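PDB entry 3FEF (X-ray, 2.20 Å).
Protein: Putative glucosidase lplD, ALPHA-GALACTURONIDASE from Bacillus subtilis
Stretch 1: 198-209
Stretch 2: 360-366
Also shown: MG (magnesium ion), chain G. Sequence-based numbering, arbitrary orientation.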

# COMPACT_ATOMS: atom_id res chain seq x y z
N ARG A 198 -31.42 2.37 4.45
CA ARG A 198 -30.09 2.90 4.23
C ARG A 198 -29.13 1.78 4.53
O ARG A 198 -29.03 1.31 5.68
CB ARG A 198 -29.84 4.07 5.18
CG ARG A 198 -30.89 5.18 5.03
CD ARG A 198 -30.66 6.01 3.77
NE ARG A 198 -31.81 6.87 3.47
CZ ARG A 198 -31.91 7.63 2.38
NH1 ARG A 198 -30.94 7.66 1.48
NH2 ARG A 198 -33.00 8.37 2.19
N VAL A 199 -28.44 1.33 3.50
CA VAL A 199 -27.62 0.16 3.66
C VAL A 199 -26.16 0.48 3.38
O VAL A 199 -25.85 1.33 2.54
CB VAL A 199 -28.13 -1.02 2.76
CG1 VAL A 199 -29.53 -1.46 3.18
CG2 VAL A 199 -28.11 -0.63 1.28
N ASN A 200 -25.26 -0.19 4.10
CA ASN A 200 -23.86 -0.17 3.74
C ASN A 200 -23.56 -1.41 2.92
O ASN A 200 -23.43 -2.51 3.46
CB ASN A 200 -22.96 -0.10 4.97
CG ASN A 200 -21.48 0.02 4.59
OD1 ASN A 200 -21.09 0.94 3.91
ND2 ASN A 200 -20.66 -0.93 5.02
N VAL A 201 -23.45 -1.22 1.61
CA VAL A 201 -23.35 -2.34 0.68
C VAL A 201 -21.98 -2.38 -0.01
O VAL A 201 -21.40 -1.35 -0.36
CB VAL A 201 -24.47 -2.25 -0.35
CG1 VAL A 201 -24.31 -1.01 -1.20
CG2 VAL A 201 -24.54 -3.53 -1.21
N LEU A 202 -21.46 -3.59 -0.21
CA LEU A 202 -20.11 -3.75 -0.72
C LEU A 202 -19.87 -5.15 -1.27
O LEU A 202 -20.52 -6.12 -0.87
CB LEU A 202 -19.07 -3.37 0.35
CG LEU A 202 -18.94 -4.20 1.65
CD1 LEU A 202 -17.55 -4.01 2.26
CD2 LEU A 202 -20.00 -3.81 2.69
N GLY A 203 -18.93 -5.26 -2.20
CA GLY A 203 -18.66 -6.53 -2.85
C GLY A 203 -18.29 -6.32 -4.30
O GLY A 203 -17.70 -5.30 -4.67
N ILE A 204 -18.60 -7.29 -5.12
CA ILE A 204 -18.44 -7.14 -6.55
C ILE A 204 -19.83 -7.40 -7.11
O ILE A 204 -20.67 -7.99 -6.42
CB ILE A 204 -17.45 -8.16 -7.11
CG1 ILE A 204 -17.88 -9.57 -6.73
CG2 ILE A 204 -16.03 -7.89 -6.58
CD1 ILE A 204 -16.88 -10.67 -7.16
N ASN A 205 -20.09 -6.96 -8.33
CA ASN A 205 -21.42 -7.07 -8.93
C ASN A 205 -22.04 -8.48 -8.84
O ASN A 205 -21.38 -9.48 -9.11
CB ASN A 205 -21.37 -6.59 -10.40
CG ASN A 205 -22.76 -6.50 -11.03
OD1 ASN A 205 -23.65 -5.76 -10.56
ND2 ASN A 205 -22.97 -7.28 -12.06
N HIS A 206 -23.32 -8.55 -8.47
CA HIS A 206 -24.03 -9.82 -8.24
C HIS A 206 -23.54 -10.62 -7.04
O HIS A 206 -24.06 -11.70 -6.77
CB HIS A 206 -24.05 -10.71 -9.51
CG HIS A 206 -24.82 -10.11 -10.64
ND1 HIS A 206 -24.62 -10.46 -11.95
CD2 HIS A 206 -25.77 -9.14 -10.65
CE1 HIS A 206 -25.44 -9.76 -12.72
NE2 HIS A 206 -26.15 -8.95 -11.95
N PHE A 207 -22.54 -10.10 -6.35
CA PHE A 207 -22.01 -10.73 -5.13
C PHE A 207 -21.75 -9.61 -4.12
O PHE A 207 -20.62 -9.42 -3.65
CB PHE A 207 -20.72 -11.49 -5.45
CG PHE A 207 -20.31 -12.50 -4.38
CD1 PHE A 207 -21.18 -13.52 -3.99
CD2 PHE A 207 -19.06 -12.42 -3.78
CE1 PHE A 207 -20.81 -14.45 -3.01
CE2 PHE A 207 -18.68 -13.33 -2.80
CZ PHE A 207 -19.57 -14.36 -2.42
N THR A 208 -22.81 -8.86 -3.83
CA THR A 208 -22.81 -7.72 -2.94
C THR A 208 -23.39 -8.08 -1.58
O THR A 208 -24.26 -8.95 -1.47
CB THR A 208 -23.68 -6.59 -3.52
OG1 THR A 208 -24.82 -7.17 -4.16
CG2 THR A 208 -22.91 -5.79 -4.56
N TRP A 209 -22.92 -7.39 -0.55
CA TRP A 209 -23.28 -7.73 0.82
C TRP A 209 -23.57 -6.47 1.61
O TRP A 209 -22.93 -5.43 1.43
CB TRP A 209 -22.14 -8.52 1.48
CG TRP A 209 -21.90 -9.81 0.76
CD1 TRP A 209 -21.27 -9.98 -0.44
CD2 TRP A 209 -22.31 -11.12 1.19
NE1 TRP A 209 -21.27 -11.31 -0.79
CE2 TRP A 209 -21.90 -12.03 0.20
CE3 TRP A 209 -22.99 -11.60 2.32
CZ2 TRP A 209 -22.14 -13.40 0.30
CZ3 TRP A 209 -23.23 -12.96 2.42
CH2 TRP A 209 -22.81 -13.85 1.42
MG MG G . -27.33 -7.05 -12.48
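Stretch 2, residues 360-366: AIVETNA

Stretch 2 is extended from Ile361 to Ala366 and runs antiparallel to the strand that passes through Arg198 to Val201, the two directions making an angle of 161° and the axes approaching to 5.1 Å. Leu202 lies opposite Thr364 (CA to CA 4.7 Å) and Ile204 opposite Val362 (4.6 Å between CA atoms). In the backbone, Glu363 N donates to Gly203 O at 2.9 Å, while Glu363 O receives a CA-H contact from Leu202 CA at 3.2 Å. Water completes the pairing at both ends. Water 2 donates to Val201 O (2.5 Å) and accepts from Asn365 N (2.7 Å); water 3 donates to Ile361 O (2.7 Å) and accepts from Asn205 N (3.0 Å). The side chain of Asn365 reaches back so that ND2 donates to Val199 O (3.0 Å) and also to water 1 (2.9 Å), which in turn donates to Asn200 OD1 (2.9 Å). Glu363, the most covered residue, sets CD 3.6 Å from Thr208 CG2; its OE1 accepts from water 4 (3.2 Å), which accepts a hydrogen bond from His206 N (2.6 Å) and donates to Thr208 OG1 (3.1 Å). Both Glu363 carboxylate oxygens are also bonded elsewhere in the structure. The CA-to-CB bond of His206 points away from stretch 2, and its NE2 binds MG at 2.3 Å.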

# COMPACT_ATOMS: atom_id res chain seq x y z
N ALA A 360 -9.43 -3.11 -9.08
CA ALA A 360 -10.47 -4.06 -9.42
C ALA A 360 -11.81 -3.34 -9.28
O ALA A 360 -11.96 -2.44 -8.46
CB ALA A 360 -10.41 -5.28 -8.53
N ILE A 361 -12.77 -3.71 -10.12
CA ILE A 361 -14.11 -3.13 -10.11
C ILE A 361 -14.92 -3.69 -8.94
O ILE A 361 -15.25 -4.87 -8.93
CB ILE A 361 -14.86 -3.47 -11.43
CG1 ILE A 361 -13.99 -3.09 -12.63
CG2 ILE A 361 -16.27 -2.78 -11.48
CD1 ILE A 361 -13.52 -1.65 -12.60
N VAL A 362 -15.21 -2.84 -7.96
CA VAL A 362 -16.06 -3.21 -6.83
C VAL A 362 -17.35 -2.36 -6.78
O VAL A 362 -17.41 -1.25 -7.32
CB VAL A 362 -15.26 -3.11 -5.51
CG1 VAL A 362 -14.03 -4.10 -5.53
CG2 VAL A 362 -14.73 -1.69 -5.34
N GLU A 363 -18.39 -2.91 -6.16
CA GLU A 363 -19.65 -2.20 -5.98
C GLU A 363 -19.79 -1.68 -4.54
O GLU A 363 -19.76 -2.47 -3.60
CB GLU A 363 -20.83 -3.15 -6.33
CG GLU A 363 -22.24 -2.49 -6.36
CD GLU A 363 -23.28 -3.29 -7.17
OE1 GLU A 363 -22.90 -4.21 -7.94
OE2 GLU A 363 -24.49 -2.96 -7.08
N THR A 364 -19.90 -0.35 -4.39
CA THR A 364 -20.20 0.29 -3.10
C THR A 364 -21.10 1.49 -3.34
O THR A 364 -21.35 1.87 -4.50
CB THR A 364 -18.95 0.85 -2.37
OG1 THR A 364 -18.34 1.86 -3.18
CG2 THR A 364 -17.93 -0.25 -2.09
N ASN A 365 -21.58 2.09 -2.26
CA ASN A 365 -22.15 3.43 -2.35
C ASN A 365 -21.12 4.43 -2.84
O ASN A 365 -19.92 4.26 -2.61
CB ASN A 365 -22.71 3.86 -1.00
CG ASN A 365 -24.00 3.16 -0.68
OD1 ASN A 365 -24.75 2.78 -1.58
ND2 ASN A 365 -24.26 2.95 0.60
N ALA A 366 -21.61 5.46 -3.52
CA ALA A 366 -20.77 6.53 -4.01
C ALA A 366 -21.58 7.82 -3.94
O ALA A 366 -22.80 7.81 -4.05
CB ALA A 366 -20.31 6.24 -5.42
O HOH W 1 -22.23 3.28 2.69
O HOH W 2 -21.47 1.07 0.29
O HOH W 3 -17.83 -5.37 -9.43
O HOH W 4 -24.79 -6.73 -7.26
O HOH W 5 -29.53 -7.82 -12.29
O HOH W 6 -28.67 -5.24 -13.22
O HOH W 7 -25.34 -6.37 -13.51